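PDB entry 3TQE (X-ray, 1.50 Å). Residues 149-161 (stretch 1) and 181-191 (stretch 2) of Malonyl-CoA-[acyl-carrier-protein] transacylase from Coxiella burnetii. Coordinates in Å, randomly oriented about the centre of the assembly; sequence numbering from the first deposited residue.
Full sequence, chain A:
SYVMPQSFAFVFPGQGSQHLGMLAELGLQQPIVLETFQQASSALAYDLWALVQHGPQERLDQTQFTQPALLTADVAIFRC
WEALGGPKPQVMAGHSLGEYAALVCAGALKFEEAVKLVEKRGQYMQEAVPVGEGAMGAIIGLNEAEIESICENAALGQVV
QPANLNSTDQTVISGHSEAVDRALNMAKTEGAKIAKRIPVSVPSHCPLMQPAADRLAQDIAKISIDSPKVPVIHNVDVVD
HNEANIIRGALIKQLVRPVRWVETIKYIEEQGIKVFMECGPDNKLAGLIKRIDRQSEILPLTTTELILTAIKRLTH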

# COMPACT_ATOMS: atom_id res chain seq x y z
N SER A 149 14.76 -16.84 10.40
CA SER A 149 15.75 -17.90 10.50
C SER A 149 15.87 -18.64 9.18
O SER A 149 16.96 -18.92 8.70
CB SER A 149 15.34 -18.88 11.58
OG SER A 149 16.25 -19.93 11.67
N ILE A 150 14.72 -18.96 8.62
CA ILE A 150 14.69 -19.62 7.31
C ILE A 150 15.42 -18.81 6.27
O ILE A 150 16.21 -19.32 5.48
CB ILE A 150 13.27 -19.88 6.84
CG1 ILE A 150 12.66 -21.03 7.65
CG2 ILE A 150 13.25 -20.21 5.33
CD1 ILE A 150 11.16 -21.13 7.49
N CYS A 151 15.13 -17.53 6.23
CA CYS A 151 15.75 -16.70 5.21
C CYS A 151 17.26 -16.67 5.38
O CYS A 151 17.99 -16.75 4.39
CB CYS A 151 15.18 -15.28 5.23
SG CYS A 151 13.48 -15.18 4.62
N GLU A 152 17.74 -16.61 6.62
CA GLU A 152 19.17 -16.61 6.87
C GLU A 152 19.78 -17.91 6.37
O GLU A 152 20.86 -17.89 5.80
CB GLU A 152 19.45 -16.43 8.36
CG GLU A 152 19.11 -15.04 8.89
CD GLU A 152 19.23 -14.93 10.40
OE1 GLU A 152 19.60 -15.93 11.06
OE2 GLU A 152 18.93 -13.83 10.93
N ASN A 153 19.09 -19.02 6.58
CA ASN A 153 19.62 -20.33 6.18
C ASN A 153 19.52 -20.56 4.67
O ASN A 153 20.34 -21.25 4.09
CB ASN A 153 18.87 -21.45 6.89
CG ASN A 153 19.15 -21.48 8.38
OD1 ASN A 153 20.18 -20.97 8.83
ND2 ASN A 153 18.24 -22.08 9.13
N ALA A 154 18.52 -19.97 4.04
CA ALA A 154 18.31 -20.16 2.61
C ALA A 154 19.16 -19.24 1.76
O ALA A 154 19.39 -19.52 0.58
CB ALA A 154 16.86 -19.92 2.29
N ALA A 155 19.66 -18.15 2.32
CA ALA A 155 20.26 -17.11 1.51
C ALA A 155 21.48 -17.56 0.76
O ALA A 155 21.59 -17.29 -0.42
CB ALA A 155 20.55 -15.86 2.34
N LEU A 156 22.41 -18.21 1.47
CA LEU A 156 23.60 -18.77 0.84
C LEU A 156 24.30 -17.75 -0.05
O LEU A 156 24.74 -18.05 -1.14
CB LEU A 156 23.25 -20.06 0.08
CG LEU A 156 22.71 -21.16 0.98
CD1 LEU A 156 22.12 -22.28 0.18
CD2 LEU A 156 23.78 -21.67 1.87
N GLY A 157 24.39 -16.52 0.45
CA GLY A 157 25.07 -15.47 -0.28
C GLY A 157 24.21 -14.54 -1.11
O GLY A 157 24.68 -13.47 -1.55
N GLN A 158 22.97 -14.95 -1.33
CA GLN A 158 21.99 -14.16 -2.04
C GLN A 158 21.15 -13.40 -1.03
O GLN A 158 21.33 -13.52 0.17
CB GLN A 158 21.11 -15.06 -2.89
CG GLN A 158 21.84 -15.75 -4.03
CD GLN A 158 20.86 -16.42 -4.96
OE1 GLN A 158 20.24 -17.41 -4.57
NE2 GLN A 158 20.67 -15.87 -6.17
N VAL A 159 20.24 -12.58 -1.55
CA VAL A 159 19.32 -11.82 -0.73
C VAL A 159 17.99 -12.55 -0.65
O VAL A 159 17.39 -12.90 -1.66
CB VAL A 159 19.07 -10.43 -1.34
CG1 VAL A 159 18.00 -9.68 -0.56
CG2 VAL A 159 20.34 -9.65 -1.37
N VAL A 160 17.50 -12.73 0.56
CA VAL A 160 16.13 -13.15 0.78
C VAL A 160 15.76 -12.77 2.19
O VAL A 160 16.48 -13.08 3.12
CB VAL A 160 15.90 -14.65 0.52
CG1 VAL A 160 16.86 -15.52 1.34
CG2 VAL A 160 14.43 -15.05 0.76
N GLN A 161 14.68 -12.03 2.34
CA GLN A 161 14.27 -11.59 3.64
C GLN A 161 12.82 -11.23 3.70
O GLN A 161 12.21 -11.03 2.68
CB GLN A 161 15.09 -10.39 4.08
CG GLN A 161 15.13 -9.25 3.15
CD GLN A 161 16.27 -8.29 3.56
OE1 GLN A 161 17.47 -8.61 3.42
NE2 GLN A 161 15.91 -7.15 4.07
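Stretch 2, residues 181-191: DRALNMAKTEG

At the centre of the contact two alanines meet, with Ile150 beside them. The helix of stretch 2, already under way at Asp181 and running to Thr189, lies across the helix that opens stretch 1; the axes approach to 8.5 Å, and the N-to-C directions diverge by 131°, so the helices run roughly against each other but clearly crossed. The backbones come nearest at Ala154 and Ala183, whose CA atoms are 5.1 Å apart. Alanine suits this point, since a methyl group fills the narrow space without holding the helices apart: Ala154 CB lies 3.8 Å from Ala183 CB and 3.6 Å from Ala183 N. Beyond the helix, where the chain has turned into a strand, Val160 also joins this centre, Val160 CG2 lying 3.9 Å from Ala183 CB.

One turn back from Ala154, Ile150 points toward stretch 2 with chi1 m and chi2 t. Its length and branching let it reach along the partner helix: Ile150 CG2 packs 4.0 Å from Ala183 CB and 3.7 Å from Met186 CB, while Ile150 CD1 reaches 3.6 Å from Ala187 CA and 3.9 Å from Ala187 CB. Here again an alanine lets the isoleucine come close to the backbone. Farther out, Glu190 contributes the aliphatic part of its side chain, with Glu190 CG 4.1 Å from Ile150 CD1.

Met186, present as selenomethionine, covers another margin of the apolar patch. Its long, unbranched side chain, m at chi1 and t at chi2 and chi3, brings Met186 CE to 3.6 Å from Ala154 CA and 3.9 Å from Ala154 CB; Met186 SE lies 4.0 Å from Asn153 CB.

The polar edge belongs to Arg182, one turn before Met186. Past the end of regular helical bonding, Ala154 O has no backbone donor within the stretch and can accept from a side chain: Arg182 NE donates to Ala154 O at 2.9 Å and Arg182 NH2 to the same Ala154 O at 3.0 Å. Ala155 O, which already accepts Gln158 N of the turn at 2.9 Å, takes only a weak bond from Arg182 NH2, also at 2.9 Å. Leu156 leaves helical geometry with positive phi, and the type I' turn from Ala155 to Gln158, with Gly157 also at positive phi, reverses the chain. Gln158 then offers Gln158 OE1 to Arg182 NH2 at 2.8 Å and to Arg182 NH1 at 3.0 Å. All three acceptor oxygens lie near the guanidinium plane, where its in-plane N-H groups point. Leu156 CD1 lies in van der Waals contact with Arg182 NE at 3.8 Å. Stretch 2 itself closes with a Schellman motif, where Gly191 adopts the positive phi that glycine readily accepts.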

# COMPACT_ATOMS: atom_id res chain seq x y z
N ASP A 181 12.92 -19.10 -3.69
CA ASP A 181 12.41 -20.45 -3.86
C ASP A 181 12.97 -21.38 -2.78
O ASP A 181 12.26 -22.21 -2.25
CB ASP A 181 12.72 -20.97 -5.25
CG ASP A 181 11.83 -20.38 -6.32
OD1 ASP A 181 10.78 -19.82 -5.97
OD2 ASP A 181 12.16 -20.52 -7.53
N ARG A 182 14.25 -21.24 -2.47
CA ARG A 182 14.85 -22.06 -1.42
C ARG A 182 14.20 -21.81 -0.08
O ARG A 182 13.92 -22.73 0.65
CB ARG A 182 16.35 -21.82 -1.31
CG ARG A 182 17.16 -22.34 -2.46
CD ARG A 182 18.64 -22.30 -2.17
NE ARG A 182 19.19 -20.99 -1.86
CZ ARG A 182 19.62 -20.10 -2.74
NH1 ARG A 182 19.56 -20.29 -4.05
NH2 ARG A 182 20.10 -18.96 -2.29
N ALA A 183 13.94 -20.55 0.22
CA ALA A 183 13.32 -20.17 1.46
C ALA A 183 11.89 -20.68 1.55
O ALA A 183 11.45 -21.14 2.61
CB ALA A 183 13.34 -18.66 1.61
N LEU A 184 11.15 -20.56 0.46
CA LEU A 184 9.78 -21.04 0.47
C LEU A 184 9.76 -22.54 0.69
O LEU A 184 8.93 -23.06 1.42
CB LEU A 184 9.08 -20.70 -0.83
CG LEU A 184 8.83 -19.23 -1.10
CD1 LEU A 184 8.28 -19.04 -2.51
CD2 LEU A 184 7.96 -18.58 -0.03
N ASN A 185 10.70 -23.23 0.06
CA ASN A 185 10.71 -24.67 0.25
C ASN A 185 11.05 -25.04 1.69
O ASN A 185 10.44 -25.94 2.26
CB ASN A 185 11.69 -25.30 -0.74
CG ASN A 185 11.41 -26.75 -0.95
OD1 ASN A 185 10.31 -27.14 -1.35
ND2 ASN A 185 12.36 -27.55 -0.67
N MSE A 186 11.99 -24.32 2.30
CA MSE A 186 12.29 -24.53 3.71
C MSE A 186 11.10 -24.21 4.58
O MSE A 186 10.86 -24.87 5.57
CB MSE A 186 13.44 -23.67 4.16
CG MSE A 186 14.72 -24.08 3.67
SE MSE A 186 16.11 -23.06 4.52
CE MSE A 186 17.47 -23.61 3.35
N ALA A 187 10.36 -23.17 4.24
CA ALA A 187 9.20 -22.82 5.04
C ALA A 187 8.20 -23.96 5.04
O ALA A 187 7.63 -24.28 6.07
CB ALA A 187 8.57 -21.54 4.54
N LYS A 188 7.99 -24.57 3.89
CA LYS A 188 7.10 -25.72 3.79
C LYS A 188 7.62 -26.85 4.65
O LYS A 188 6.84 -27.49 5.38
CB LYS A 188 6.99 -26.15 2.34
CG LYS A 188 5.87 -25.47 1.62
CD LYS A 188 4.55 -26.10 2.09
CE LYS A 188 3.39 -25.70 1.26
NZ LYS A 188 2.12 -26.15 1.90
N THR A 189 8.93 -27.06 4.60
CA THR A 189 9.59 -28.08 5.38
C THR A 189 9.37 -27.86 6.88
O THR A 189 9.17 -28.81 7.64
CB THR A 189 11.08 -28.17 5.01
OG1 THR A 189 11.20 -28.33 3.59
CG2 THR A 189 11.73 -29.35 5.69
N GLU A 190 9.32 -26.60 7.29
CA GLU A 190 9.11 -26.23 8.70
C GLU A 190 7.63 -26.11 9.10
O GLU A 190 7.32 -25.72 10.25
CB GLU A 190 9.84 -24.91 8.99
CG GLU A 190 11.36 -24.98 8.85
CD GLU A 190 12.04 -25.88 9.87
OE1 GLU A 190 11.85 -25.66 11.09
OE2 GLU A 190 12.78 -26.81 9.45
N GLY A 191 6.72 -26.42 8.19
CA GLY A 191 5.31 -26.49 8.50
C GLY A 191 4.41 -25.36 8.04
O GLY A 191 3.24 -25.29 8.42